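Local atomic coordinates of SidF, inhibitor of growth family, member 3 (Legionella pneumophila subsp. pneumophila, PDB entry 4FYE), a protein that probably acts as a phosphoinositide phosphatase, removing phosphate from phosphatidylinositol phosphate lipids. Residues 182-187 with 204-209; 247-252 with 264-269. The protein carries 1 engineered substitution. All coordinates share one frame; numbering follows the deposited sequence.

Contact 1: residues 182-187 with 204-209; sequences RDTLIH and YIPCGR
Two backbone hydrogen bonds close the pair Leu185–Tyr204, the antiparallel hydrogen-bonded pair that these segments share. Leu185 N donates to Tyr204 O over 2.8 Å, and an N-H...O angle of 173° with the donor in the carbonyl plane makes this a nearly straight bond. The return bond, from Tyr204 N to Leu185 O, is just as short but more bent (155°); the position of Leu185 O is less certain. Both are consistent with the strand axes, which run at 176° to each other. Next to this pair, Thr184 CA comes to 3.5 Å from Tyr204 O, giving that carbonyl an additional CA-H...O contact.

The side chains divide by face. On the Leu185–Tyr204 face, Leu185 CD1 rests 4.2 Å from Tyr204 CB, while the phenol ring leads away from strand 184-187. On the other face Thr184 and Ile205 run alongside each other in the same direction, with Thr184 OG1 4.0 Å from Ile205 CG2. Beyond the paired residues, Arg182 and Pro206 pass one another head to tail. Bends at chi2 and chi3 fold the arginine back so that Pro206 CB sits over the centre of its guanidinium face, 3.6 Å from Arg182 CZ. Cys207 O lies at the edge of the same group, while Pro206 CG packs 3.5 Å from Asp183 O.

Topologically this is the base of the hairpin of strands 184-189 and 199-206, lying between strand 50-55, which bonds to the backbone of Thr184 and Ile186, and strand 247-254. Asp183 OD2 is held by Tyr32, and Tyr204 OH by Gln654. Helix 701-712 covers the Leu185–Tyr204 face through Leu706 and His707, whose ring stands nearly perpendicular to that of Tyr204.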
loop_
_atom_site.group_PDB
_atom_site.type_symbol
_atom_site.label_atom_id
_atom_site.label_comp_id
_atom_site.label_asym_id
_atom_site.label_seq_id
_atom_site.Cartn_x
_atom_site.Cartn_y
_atom_site.Cartn_z
ATOM N N ARG A 182 -9.101 -6.876 12.112
ATOM C CA ARG A 182 -7.788 -7.137 11.519
ATOM C C ARG A 182 -6.654 -6.984 12.548
ATOM O O ARG A 182 -6.588 -6.026 13.326
ATOM C CB ARG A 182 -7.527 -6.260 10.289
ATOM C CG ARG A 182 -8.638 -6.209 9.242
ATOM C CD ARG A 182 -9.370 -4.873 9.282
ATOM N NE ARG A 182 -8.788 -3.817 8.421
ATOM C CZ ARG A 182 -7.762 -3.937 7.557
ATOM N NH1 ARG A 182 -7.113 -5.087 7.380
ATOM N NH2 ARG A 182 -7.365 -2.875 6.878
ATOM N N ASP A 183 -5.760 -7.953 12.523
ATOM C CA ASP A 183 -4.652 -8.010 13.406
ATOM C C ASP A 183 -3.498 -7.107 12.898
ATOM O O ASP A 183 -3.301 -6.887 11.692
ATOM C CB ASP A 183 -4.189 -9.469 13.460
ATOM C CG ASP A 183 -5.190 -10.396 14.105
ATOM O OD1 ASP A 183 -6.088 -9.941 14.865
ATOM O OD2 ASP A 183 -5.070 -11.630 13.858
ATOM N N THR A 184 -2.704 -6.617 13.808
ATOM C CA THR A 184 -1.481 -5.975 13.402
ATOM C C THR A 184 -0.444 -7.050 13.054
ATOM O O THR A 184 -0.352 -8.055 13.742
ATOM C CB THR A 184 -0.962 -5.106 14.554
ATOM O OG1 THR A 184 -1.779 -3.937 14.647
ATOM C CG2 THR A 184 0.366 -4.643 14.218
ATOM N N LEU A 185 0.340 -6.840 12.013
ATOM C CA LEU A 185 1.276 -7.854 11.673
ATOM C C LEU A 185 2.704 -7.353 11.717
ATOM O O LEU A 185 3.032 -6.295 11.124
ATOM C CB LEU A 185 0.981 -8.361 10.278
ATOM C CG LEU A 185 -0.486 -8.555 9.968
ATOM C CD1 LEU A 185 -0.502 -8.692 8.450
ATOM C CD2 LEU A 185 -1.042 -9.821 10.663
ATOM N N ILE A 186 3.565 -8.145 12.384
ATOM C CA ILE A 186 4.948 -7.764 12.633
ATOM C C ILE A 186 5.966 -8.830 12.233
ATOM O O ILE A 186 5.841 -10.008 12.575
ATOM C CB ILE A 186 5.161 -7.412 14.116
ATOM C CG1 ILE A 186 4.175 -6.347 14.544
ATOM C CG2 ILE A 186 6.551 -6.784 14.338
ATOM C CD1 ILE A 186 4.441 -5.849 15.956
ATOM N N HIS A 187 6.984 -8.417 11.502
ATOM C CA HIS A 187 8.160 -9.253 11.306
ATOM C C HIS A 187 9.393 -8.603 11.834
ATOM O O HIS A 187 9.777 -7.511 11.332
ATOM C CB HIS A 187 8.357 -9.501 9.850
ATOM C CG HIS A 187 9.489 -10.438 9.533
ATOM N ND1 HIS A 187 10.050 -10.479 8.337
ATOM C CD2 HIS A 187 10.208 -11.308 10.330
ATOM C CE1 HIS A 187 11.010 -11.392 8.305
ATOM N NE2 HIS A 187 11.139 -11.872 9.550
ATOM N N TYR A 204 2.463 -4.069 9.498
ATOM C CA TYR A 204 1.302 -3.660 8.781
ATOM C C TYR A 204 0.319 -3.477 9.901
ATOM O O TYR A 204 0.056 -4.433 10.693
ATOM C CB TYR A 204 0.810 -4.730 7.755
ATOM C CG TYR A 204 1.583 -4.822 6.408
ATOM C CD1 TYR A 204 2.805 -4.223 6.221
ATOM C CD2 TYR A 204 1.078 -5.538 5.356
ATOM C CE1 TYR A 204 3.484 -4.297 5.009
ATOM C CE2 TYR A 204 1.769 -5.667 4.141
ATOM C CZ TYR A 204 2.957 -5.043 3.959
ATOM O OH TYR A 204 3.626 -5.178 2.746
ATOM N N ILE A 205 -0.128 -2.217 10.050
ATOM C CA ILE A 205 -1.114 -1.876 11.011
ATOM C C ILE A 205 -2.345 -1.544 10.207
ATOM O O ILE A 205 -2.309 -0.708 9.340
ATOM C CB ILE A 205 -0.702 -0.682 11.841
ATOM C CG1 ILE A 205 0.619 -0.932 12.567
ATOM C CG2 ILE A 205 -1.781 -0.363 12.889
ATOM C CD1 ILE A 205 1.234 0.407 13.005
ATOM N N PRO A 206 -3.430 -2.245 10.455
ATOM C CA PRO A 206 -4.635 -2.012 9.666
ATOM C C PRO A 206 -5.141 -0.605 9.951
ATOM O O PRO A 206 -5.247 -0.179 11.094
ATOM C CB PRO A 206 -5.645 -2.958 10.275
ATOM C CG PRO A 206 -4.903 -3.842 11.220
ATOM C CD PRO A 206 -3.665 -3.124 11.624
ATOM N N CYS A 207 -5.532 0.103 8.930
ATOM C CA CYS A 207 -6.112 1.359 9.223
ATOM C C CYS A 207 -7.324 1.509 8.386
ATOM O O CYS A 207 -7.623 0.654 7.560
ATOM C CB CYS A 207 -5.114 2.466 8.873
ATOM S SG CYS A 207 -4.639 2.324 7.165
ATOM N N GLY A 208 -7.970 2.649 8.573
ATOM C CA GLY A 208 -9.127 3.026 7.809
ATOM C C GLY A 208 -10.313 2.952 8.736
ATOM O O GLY A 208 -10.365 2.104 9.635
ATOM N N ARG A 209 -11.261 3.842 8.485
ATOM C CA ARG A 209 -12.405 4.020 9.297
ATOM C C ARG A 209 -13.412 4.697 8.375
ATOM O O ARG A 209 -13.049 5.475 7.503
ATOM C CB ARG A 209 -12.002 4.893 10.482
ATOM C CG ARG A 209 -13.128 5.394 11.332
ATOM C CD ARG A 209 -12.602 6.211 12.484
ATOM N NE ARG A 209 -13.492 6.118 13.638
ATOM C CZ ARG A 209 -13.349 5.234 14.626
ATOM N NH1 ARG A 209 -12.344 4.351 14.598
ATOM N NH2 ARG A 209 -14.211 5.239 15.644
#

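Contact 2: residues 247-252 with 264-269; sequences ARMIAG and HDSFSG
An antiparallel beta hairpin, strands 247-254 and 260-268, holds these segments in unbroken register; strand 260-268 is the outermost strand of the mixed sheet, though Phe267 also bonds the backbone of Asn642. Ala247 opens the pairing: its N donates to Ser268 O in a nearly straight bond (N-H...O 175°), coming in almost along the C=O axis, and its carbonyl oxygen lies at the edge of the Phe267 ring.

Arg248 extends with CG anti to the backbone N, then bends at chi2 (80°) into a two-pronged salt bridge, Arg248 NE to Asp265 OD1 at 2.7 Å and Arg248 NH2 to Asp265 OD2 at 2.8 Å. Each oxygen uses its syn lone pair; the two groups are nearly coplanar, 24° apart. Arg308 and Arg312 also bind this carboxylate and Asp311 binds Arg248 NH1, a buried charge network that would favour an ionised Asp265.

Met249 turns at chi3 so that CE packs at the edge of the His264 ring, 3.3 Å from His264 NE2. His264 NE2 and Ser266 OG are hydrogen-bonded at 2.6 Å, and Lys644 holds the serine too. Ile250 CD1 packs alongside the Asp265 carboxylate. At Ala251 the N-H donates to His264 O in plane on a lone pair, and Ala251 CB stands 4.2 Å from His264 CB.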
loop_
_atom_site.group_PDB
_atom_site.type_symbol
_atom_site.label_atom_id
_atom_site.label_comp_id
_atom_site.label_asym_id
_atom_site.label_seq_id
_atom_site.Cartn_x
_atom_site.Cartn_y
_atom_site.Cartn_z
ATOM N N ALA A 247 -3.534 -0.810 4.936
ATOM C CA ALA A 247 -2.747 -0.893 6.130
ATOM C C ALA A 247 -1.641 0.162 6.107
ATOM O O ALA A 247 -1.163 0.582 5.029
ATOM C CB ALA A 247 -2.111 -2.298 6.216
ATOM N N ARG A 248 -1.199 0.519 7.296
ATOM C CA ARG A 248 -0.165 1.475 7.481
ATOM C C ARG A 248 1.083 0.597 7.578
ATOM O O ARG A 248 1.143 -0.359 8.380
ATOM C CB ARG A 248 -0.390 2.209 8.810
ATOM C CG ARG A 248 0.726 3.183 9.194
ATOM C CD ARG A 248 0.517 4.522 8.392
ATOM N NE ARG A 248 1.403 5.502 8.952
ATOM C CZ ARG A 248 1.100 6.241 10.012
ATOM N NH1 ARG A 248 -0.110 6.147 10.543
ATOM N NH2 ARG A 248 2.008 7.071 10.530
ATOM N N MET A 249 2.069 0.931 6.778
ATOM C CA MET A 249 3.305 0.173 6.707
ATOM C C MET A 249 4.452 0.972 7.357
ATOM O O MET A 249 4.785 2.081 6.923
ATOM C CB MET A 249 3.641 -0.112 5.270
ATOM C CG MET A 249 4.941 -0.849 5.075
ATOM S SD MET A 249 4.946 -1.655 3.434
ATOM C CE MET A 249 5.580 -0.278 2.520
ATOM N N ILE A 250 5.019 0.412 8.417
ATOM C CA ILE A 250 6.102 1.022 9.127
ATOM C C ILE A 250 7.293 0.050 9.144
ATOM O O ILE A 250 7.128 -1.124 9.410
ATOM C CB ILE A 250 5.718 1.201 10.554
ATOM C CG1 ILE A 250 4.338 1.838 10.659
ATOM C CG2 ILE A 250 6.796 2.022 11.242
ATOM C CD1 ILE A 250 4.354 3.318 10.368
ATOM N N ALA A 251 8.497 0.558 8.914
ATOM C CA ALA A 251 9.692 -0.264 8.995
ATOM C C ALA A 251 10.714 0.541 9.754
ATOM O O ALA A 251 10.794 1.748 9.591
ATOM C CB ALA A 251 10.203 -0.576 7.602
ATOM N N GLY A 252 11.478 -0.103 10.611
ATOM C CA GLY A 252 12.555 0.600 11.207
ATOM C C GLY A 252 13.531 -0.230 11.991
ATOM O O GLY A 252 13.605 -1.481 11.793
ATOM N N HIS A 264 10.738 4.055 7.493
ATOM C CA HIS A 264 9.710 4.123 6.455
ATOM C C HIS A 264 8.336 4.105 7.061
ATOM O O HIS A 264 8.026 3.317 7.992
ATOM C CB HIS A 264 9.864 2.979 5.465
ATOM C CG HIS A 264 8.833 2.977 4.360
ATOM N ND1 HIS A 264 8.885 3.828 3.323
ATOM C CD2 HIS A 264 7.732 2.171 4.146
ATOM C CE1 HIS A 264 7.870 3.609 2.491
ATOM N NE2 HIS A 264 7.155 2.585 2.989
ATOM N N ASP A 265 7.477 4.924 6.476
ATOM C CA ASP A 265 6.130 5.125 6.929
ATOM C C ASP A 265 5.230 5.486 5.697
ATOM O O ASP A 265 5.320 6.601 5.156
ATOM C CB ASP A 265 6.144 6.239 7.971
ATOM C CG ASP A 265 4.728 6.548 8.509
ATOM O OD1 ASP A 265 3.709 6.215 7.809
ATOM O OD2 ASP A 265 4.635 7.081 9.648
ATOM N N SER A 266 4.414 4.539 5.232
ATOM C CA SER A 266 3.577 4.757 4.078
ATOM C C SER A 266 2.399 3.821 4.157
ATOM O O SER A 266 2.115 3.251 5.245
ATOM C CB SER A 266 4.363 4.559 2.782
ATOM O OG SER A 266 4.663 3.203 2.478
ATOM N N PHE A 267 1.701 3.652 3.033
ATOM C CA PHE A 267 0.504 2.820 3.044
ATOM C C PHE A 267 0.633 1.623 2.142
ATOM O O PHE A 267 1.093 1.706 0.987
ATOM C CB PHE A 267 -0.756 3.623 2.614
ATOM C CG PHE A 267 -1.289 4.535 3.671
ATOM C CD1 PHE A 267 -1.943 4.010 4.805
ATOM C CD2 PHE A 267 -1.153 5.936 3.542
ATOM C CE1 PHE A 267 -2.430 4.836 5.811
ATOM C CE2 PHE A 267 -1.655 6.785 4.530
ATOM C CZ PHE A 267 -2.251 6.234 5.694
ATOM N N SER A 268 0.172 0.493 2.638
ATOM C CA SER A 268 -0.065 -0.613 1.727
ATOM C C SER A 268 -1.538 -0.567 1.407
ATOM O O SER A 268 -2.400 -0.628 2.318
ATOM C CB SER A 268 0.331 -1.960 2.357
ATOM O OG SER A 268 -0.428 -3.031 1.843
ATOM N N GLY A 269 -1.854 -0.455 0.128
ATOM C CA GLY A 269 -3.208 -0.185 -0.288
ATOM C C GLY A 269 -3.428 1.308 -0.348
ATOM O O GLY A 269 -2.492 2.078 -0.268
#

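Contacts 1 and 2 follow one another along the chain, each in its own hairpin, and their centres lie 10 Å apart in one sheet, where strands 199-206 and 247-254 are neighbours. The seam is a probable hydrogen bond between Ile205 O and Arg248 N at 2.6 Å. On one face Tyr204 CE1 packs 3.4 Å from Met249 SD; on the other, Cys207 SG lies 3.6 Å from Phe267 CE1. Gln654, already bonded to Tyr204, also meets Ser268 OG weakly, as does Asn649. Asn649 lies in the loop between strand 641-645 and helix 652-668; this loop is probably the phosphate-binding P-loop, as in CX5R phosphatases.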